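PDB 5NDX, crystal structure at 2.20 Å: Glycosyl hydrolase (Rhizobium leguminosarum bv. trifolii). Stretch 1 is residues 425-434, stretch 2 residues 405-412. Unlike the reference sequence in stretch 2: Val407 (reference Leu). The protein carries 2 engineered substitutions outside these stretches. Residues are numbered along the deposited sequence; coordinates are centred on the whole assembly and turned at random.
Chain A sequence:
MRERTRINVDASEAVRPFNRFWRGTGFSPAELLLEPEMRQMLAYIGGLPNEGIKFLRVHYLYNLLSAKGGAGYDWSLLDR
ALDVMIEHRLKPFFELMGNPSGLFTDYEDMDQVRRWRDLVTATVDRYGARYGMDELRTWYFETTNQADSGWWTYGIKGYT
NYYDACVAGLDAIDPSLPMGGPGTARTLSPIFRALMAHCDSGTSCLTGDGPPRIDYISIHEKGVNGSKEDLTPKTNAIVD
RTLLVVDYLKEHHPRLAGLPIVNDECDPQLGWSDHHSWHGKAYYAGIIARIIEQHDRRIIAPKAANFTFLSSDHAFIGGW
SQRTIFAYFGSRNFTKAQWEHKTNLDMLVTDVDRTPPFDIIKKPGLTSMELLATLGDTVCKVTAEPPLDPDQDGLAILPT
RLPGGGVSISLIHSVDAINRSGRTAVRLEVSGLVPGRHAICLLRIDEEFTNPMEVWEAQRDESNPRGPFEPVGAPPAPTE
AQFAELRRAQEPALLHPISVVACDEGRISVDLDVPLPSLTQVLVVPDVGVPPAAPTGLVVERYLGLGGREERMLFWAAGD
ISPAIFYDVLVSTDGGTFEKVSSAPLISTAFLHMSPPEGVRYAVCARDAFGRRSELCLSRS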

ATOM      1  N   ALA A 425      -0.992  28.994   3.272  1.00 35.15           N
ATOM      2  CA  ALA A 425      -2.143  29.049   4.149  1.00 37.45           C
ATOM      3  C   ALA A 425      -3.382  28.599   3.380  1.00 34.90           C
ATOM      4  O   ALA A 425      -3.580  29.027   2.237  1.00 34.85           O
ATOM      5  CB  ALA A 425      -2.295  30.461   4.658  1.00 37.64           C
ATOM      6  N   VAL A 426      -4.181  27.719   3.996  1.00 33.15           N
ATOM      7  CA  VAL A 426      -5.449  27.313   3.439  1.00 32.89           C
ATOM      8  C   VAL A 426      -6.550  27.548   4.472  1.00 33.87           C
ATOM      9  O   VAL A 426      -6.421  27.167   5.675  1.00 34.30           O
ATOM     10  CB  VAL A 426      -5.441  25.834   2.995  1.00 33.34           C
ATOM     11  CG1 VAL A 426      -6.801  25.331   2.600  1.00 34.07           C
ATOM     12  CG2 VAL A 426      -4.461  25.634   1.846  1.00 34.79           C
ATOM     13  N   ARG A 427      -7.619  28.195   4.014  1.00 32.34           N
ATOM     14  CA  ARG A 427      -8.860  28.253   4.781  1.00 33.73           C
ATOM     15  C   ARG A 427      -9.774  27.253   4.107  1.00 34.14           C
ATOM     16  O   ARG A 427     -10.138  27.438   2.946  1.00 33.52           O
ATOM     17  CB  ARG A 427      -9.510  29.611   4.779  1.00 33.74           C
ATOM     18  CG  ARG A 427     -10.823  29.680   5.582  1.00 34.18           C
ATOM     19  CD  ARG A 427     -11.557  31.014   5.400  1.00 34.78           C
ATOM     20  NE  ARG A 427     -12.826  30.938   6.111  1.00 34.29           N
ATOM     21  CZ  ARG A 427     -13.036  31.292   7.382  1.00 33.84           C
ATOM     22  NH1 ARG A 427     -12.098  31.814   8.172  1.00 32.47           N
ATOM     23  NH2 ARG A 427     -14.237  31.111   7.882  1.00 33.98           N
ATOM     24  N   LEU A 428     -10.098  26.186   4.825  1.00 33.77           N
ATOM     25  CA  LEU A 428     -10.896  25.111   4.269  1.00 35.44           C
ATOM     26  C   LEU A 428     -12.301  25.241   4.827  1.00 36.22           C
ATOM     27  O   LEU A 428     -12.481  25.257   6.034  1.00 36.65           O
ATOM     28  CB  LEU A 428     -10.318  23.761   4.660  1.00 35.78           C
ATOM     29  CG  LEU A 428     -11.117  22.518   4.229  1.00 36.96           C
ATOM     30  CD1 LEU A 428     -11.105  22.413   2.720  1.00 37.50           C
ATOM     31  CD2 LEU A 428     -10.472  21.275   4.822  1.00 37.92           C
ATOM     32  N   GLU A 429     -13.269  25.304   3.935  1.00 36.63           N
ATOM     33  CA  GLU A 429     -14.688  25.365   4.267  1.00 40.27           C
ATOM     34  C   GLU A 429     -15.363  24.127   3.693  1.00 39.12           C
ATOM     35  O   GLU A 429     -15.118  23.757   2.564  1.00 39.09           O
ATOM     36  CB  GLU A 429     -15.302  26.644   3.678  1.00 41.57           C
ATOM     37  CG  GLU A 429     -14.679  27.872   4.343  1.00 47.72           C
ATOM     38  CD  GLU A 429     -15.144  29.232   3.838  1.00 52.40           C
ATOM     39  OE1 GLU A 429     -16.079  29.277   3.024  1.00 61.68           O
ATOM     40  OE2 GLU A 429     -14.583  30.270   4.279  1.00 53.83           O
ATOM     41  N   VAL A 430     -16.187  23.475   4.480  1.00 38.44           N
ATOM     42  CA  VAL A 430     -16.957  22.355   3.978  1.00 39.95           C
ATOM     43  C   VAL A 430     -18.432  22.737   4.213  1.00 41.65           C
ATOM     44  O   VAL A 430     -18.821  23.006   5.338  1.00 40.83           O
ATOM     45  CB  VAL A 430     -16.653  21.042   4.693  1.00 39.39           C
ATOM     46  CG1 VAL A 430     -17.502  19.911   4.104  1.00 41.28           C
ATOM     47  CG2 VAL A 430     -15.186  20.678   4.584  1.00 41.06           C
ATOM     48  N   SER A 431     -19.218  22.740   3.151  1.00 39.74           N
ATOM     49  CA  SER A 431     -20.641  23.041   3.233  1.00 42.26           C
ATOM     50  C   SER A 431     -21.464  21.865   2.739  1.00 40.79           C
ATOM     51  O   SER A 431     -20.943  20.845   2.319  1.00 40.61           O
ATOM     52  CB  SER A 431     -20.947  24.292   2.391  1.00 42.89           C
ATOM     53  OG  SER A 431     -20.638  24.041   1.049  1.00 46.04           O
ATOM     54  N   GLY A 432     -22.779  22.014   2.820  1.00 44.45           N
ATOM     55  CA  GLY A 432     -23.717  21.000   2.318  1.00 44.13           C
ATOM     56  C   GLY A 432     -23.779  19.794   3.213  1.00 43.12           C
ATOM     57  O   GLY A 432     -24.122  18.735   2.755  1.00 47.33           O
ATOM     58  N   LEU A 433     -23.402  19.919   4.487  1.00 43.48           N
ATOM     59  CA  LEU A 433     -23.418  18.741   5.374  1.00 44.51           C
ATOM     60  C   LEU A 433     -24.850  18.645   5.898  1.00 45.81           C
ATOM     61  O   LEU A 433     -25.540  19.650   5.937  1.00 44.83           O
ATOM     62  CB  LEU A 433     -22.494  18.935   6.580  1.00 42.81           C
ATOM     63  CG  LEU A 433     -20.973  19.009   6.300  1.00 42.40           C
ATOM     64  CD1 LEU A 433     -20.258  19.593   7.506  1.00 41.24           C
ATOM     65  CD2 LEU A 433     -20.443  17.664   5.915  1.00 40.12           C
ATOM     66  N   VAL A 434     -25.244  17.485   6.384  1.00 48.80           N
ATOM     67  CA  VAL A 434     -26.548  17.336   7.029  1.00 52.43           C
ATOM     68  C   VAL A 434     -26.482  17.962   8.412  1.00 54.40           C
ATOM     69  O   VAL A 434     -25.619  17.585   9.214  1.00 52.83           O
ATOM     70  CB  VAL A 434     -26.929  15.861   7.205  1.00 56.29           C
ATOM     71  CG1 VAL A 434     -28.268  15.751   7.966  1.00 58.40           C
ATOM     72  CG2 VAL A 434     -26.969  15.182   5.842  1.00 56.25           C
TER
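Stretch 2, residues 405-412: GGVSISLI

Stretch 2 lies on stretch 1 as one strand packed face to face on another, with side chains rather than backbone hydrogen bonds filling the space between. After the extended glycine pair Gly405 and Gly406, residues 407-412 form a strand that runs roughly antiparallel to strand 425-431: their N-to-C directions differ by 153°, and the axes come no closer than 10.2 Å. That spacing leaves room for two layers of aliphatic side chains, and no hydrogen bond crosses it.

The first rule is alternation. Val426, Leu428 and Val430 point their CA-to-CB bonds toward stretch 2, and Val407, Ile409 and Leu411 answer from the other strand. The intervening residues are out of reach, and there the polar chemistry is kept: Ser408, Ser410 and Ser431 have their hydroxyls hydrogen-bonded elsewhere in the structure, while Arg427 and Glu429, two apart on the same strand face, form a salt bridge with NE of Arg427 2.6 Å from OE2 of Glu429. Arg427 is extended, t at chi1 to chi3; Glu429 is m, t, which brings its carboxylate back to the guanidinium.

Register follows the antiparallel order. Val426 sits against Leu411, CG2 to CD2 at 4.2 Å. Near the other end Val430 meets Val407, CG1 to CG2 at 3.9 Å. Between them Ile409 serves two neighbours: its chi1 m, chi2 t conformation extends CD1 to within 4.0 Å of Val430 CG2 and 4.3 Å of Leu428 CD2. One methyl thus reaches both, and Val430 CG2 in turn also lies 4.1 Å from Val407 CG2.

The rotamers are ordinary ones for strands. Val426 and Val430 are both t, Leu428 and Leu411 both t, p, and Val407 is m, as is Ile409 at chi1. The contact is therefore built from common conformations, with the beta-branched residues well suited to extended backbone. Val407 differs from the reference leucine; the deposited valine lays both methyls against Val430, Val407 CG1 also lying 4.1 Å from Val430 CG1.

Beyond the strand, the spacing tightens. Gly432, at positive phi, turns the chain, and Leu433 follows, Leu433 CA lying 6.4 Å from Gly406 CA. Its CB points sideways, yet chi1 m and chi2 t bring the end of the side chain nearer, so that Leu433 CD2 lies 4.1 Å from Gly406 CA. A leucine here packs on bare backbone. The phi and psi of Gly405 and Gly406 themselves call for glycine, since a CB would be jammed against the preceding carbonyl oxygen.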

ATOM      1  N   GLY A 405     -22.603  10.092   5.175  1.00 41.61           N
ATOM      2  CA  GLY A 405     -22.491  11.534   5.282  1.00 42.59           C
ATOM      3  C   GLY A 405     -21.092  11.942   5.750  1.00 41.79           C
ATOM      4  O   GLY A 405     -20.309  11.166   6.351  1.00 39.83           O
ATOM      5  N   GLY A 406     -20.775  13.188   5.517  1.00 41.34           N
ATOM      6  CA  GLY A 406     -19.486  13.690   5.997  1.00 41.78           C
ATOM      7  C   GLY A 406     -18.468  13.554   4.898  1.00 38.82           C
ATOM      8  O   GLY A 406     -18.805  13.050   3.808  1.00 37.99           O
ATOM      9  N   VAL A 407     -17.260  14.075   5.147  1.00 35.91           N
ATOM     10  CA  VAL A 407     -16.253  14.122   4.109  1.00 34.67           C
ATOM     11  C   VAL A 407     -14.907  13.616   4.598  1.00 32.40           C
ATOM     12  O   VAL A 407     -14.620  13.639   5.788  1.00 32.14           O
ATOM     13  CB  VAL A 407     -16.139  15.524   3.467  1.00 37.36           C
ATOM     14  CG1 VAL A 407     -17.494  15.939   2.908  1.00 38.46           C
ATOM     15  CG2 VAL A 407     -15.623  16.565   4.446  1.00 37.80           C
ATOM     16  N   SER A 408     -14.118  13.135   3.642  1.00 30.79           N
ATOM     17  CA  SER A 408     -12.731  12.841   3.817  1.00 30.87           C
ATOM     18  C   SER A 408     -12.015  13.533   2.688  1.00 29.37           C
ATOM     19  O   SER A 408     -12.273  13.267   1.494  1.00 28.17           O
ATOM     20  CB  SER A 408     -12.464  11.338   3.752  1.00 31.86           C
ATOM     21  OG  SER A 408     -11.065  11.070   3.935  1.00 31.59           O
ATOM     22  N   ILE A 409     -11.087  14.402   3.064  1.00 28.62           N
ATOM     23  CA  ILE A 409     -10.346  15.222   2.115  1.00 28.73           C
ATOM     24  C   ILE A 409      -8.837  15.044   2.313  1.00 29.47           C
ATOM     25  O   ILE A 409      -8.338  15.239   3.434  1.00 30.06           O
ATOM     26  CB  ILE A 409     -10.679  16.684   2.329  1.00 29.12           C
ATOM     27  CG1 ILE A 409     -12.156  16.955   2.050  1.00 29.52           C
ATOM     28  CG2 ILE A 409      -9.803  17.593   1.433  1.00 30.33           C
ATOM     29  CD1 ILE A 409     -12.648  18.194   2.734  1.00 30.54           C
ATOM     30  N   SER A 410      -8.128  14.661   1.253  1.00 28.91           N
ATOM     31  CA  SER A 410      -6.678  14.669   1.254  1.00 29.44           C
ATOM     32  C   SER A 410      -6.225  16.016   0.697  1.00 29.55           C
ATOM     33  O   SER A 410      -6.581  16.385  -0.427  1.00 30.52           O
ATOM     34  CB  SER A 410      -6.111  13.542   0.422  1.00 28.23           C
ATOM     35  OG  SER A 410      -6.423  12.285   0.970  1.00 28.33           O
ATOM     36  N   LEU A 411      -5.470  16.778   1.483  1.00 29.99           N
ATOM     37  CA  LEU A 411      -4.846  18.025   0.995  1.00 30.51           C
ATOM     38  C   LEU A 411      -3.324  17.751   0.847  1.00 30.73           C
ATOM     39  O   LEU A 411      -2.620  17.454   1.840  1.00 30.29           O
ATOM     40  CB  LEU A 411      -5.114  19.132   1.968  1.00 33.50           C
ATOM     41  CG  LEU A 411      -4.695  20.515   1.483  1.00 37.88           C
ATOM     42  CD1 LEU A 411      -5.506  20.951   0.260  1.00 39.50           C
ATOM     43  CD2 LEU A 411      -4.874  21.501   2.622  1.00 39.55           C
ATOM     44  N   ILE A 412      -2.832  17.855  -0.386  1.00 28.51           N
ATOM     45  CA  ILE A 412      -1.515  17.399  -0.776  1.00 29.19           C
ATOM     46  C   ILE A 412      -0.661  18.642  -1.127  1.00 31.30           C
ATOM     47  O   ILE A 412      -1.106  19.452  -1.939  1.00 32.21           O
ATOM     48  CB  ILE A 412      -1.656  16.535  -2.021  1.00 29.29           C
ATOM     49  CG1 ILE A 412      -2.593  15.352  -1.775  1.00 28.16           C
ATOM     50  CG2 ILE A 412      -0.302  16.062  -2.531  1.00 30.38           C
ATOM     51  CD1 ILE A 412      -3.173  14.784  -3.055  1.00 29.63           C
TER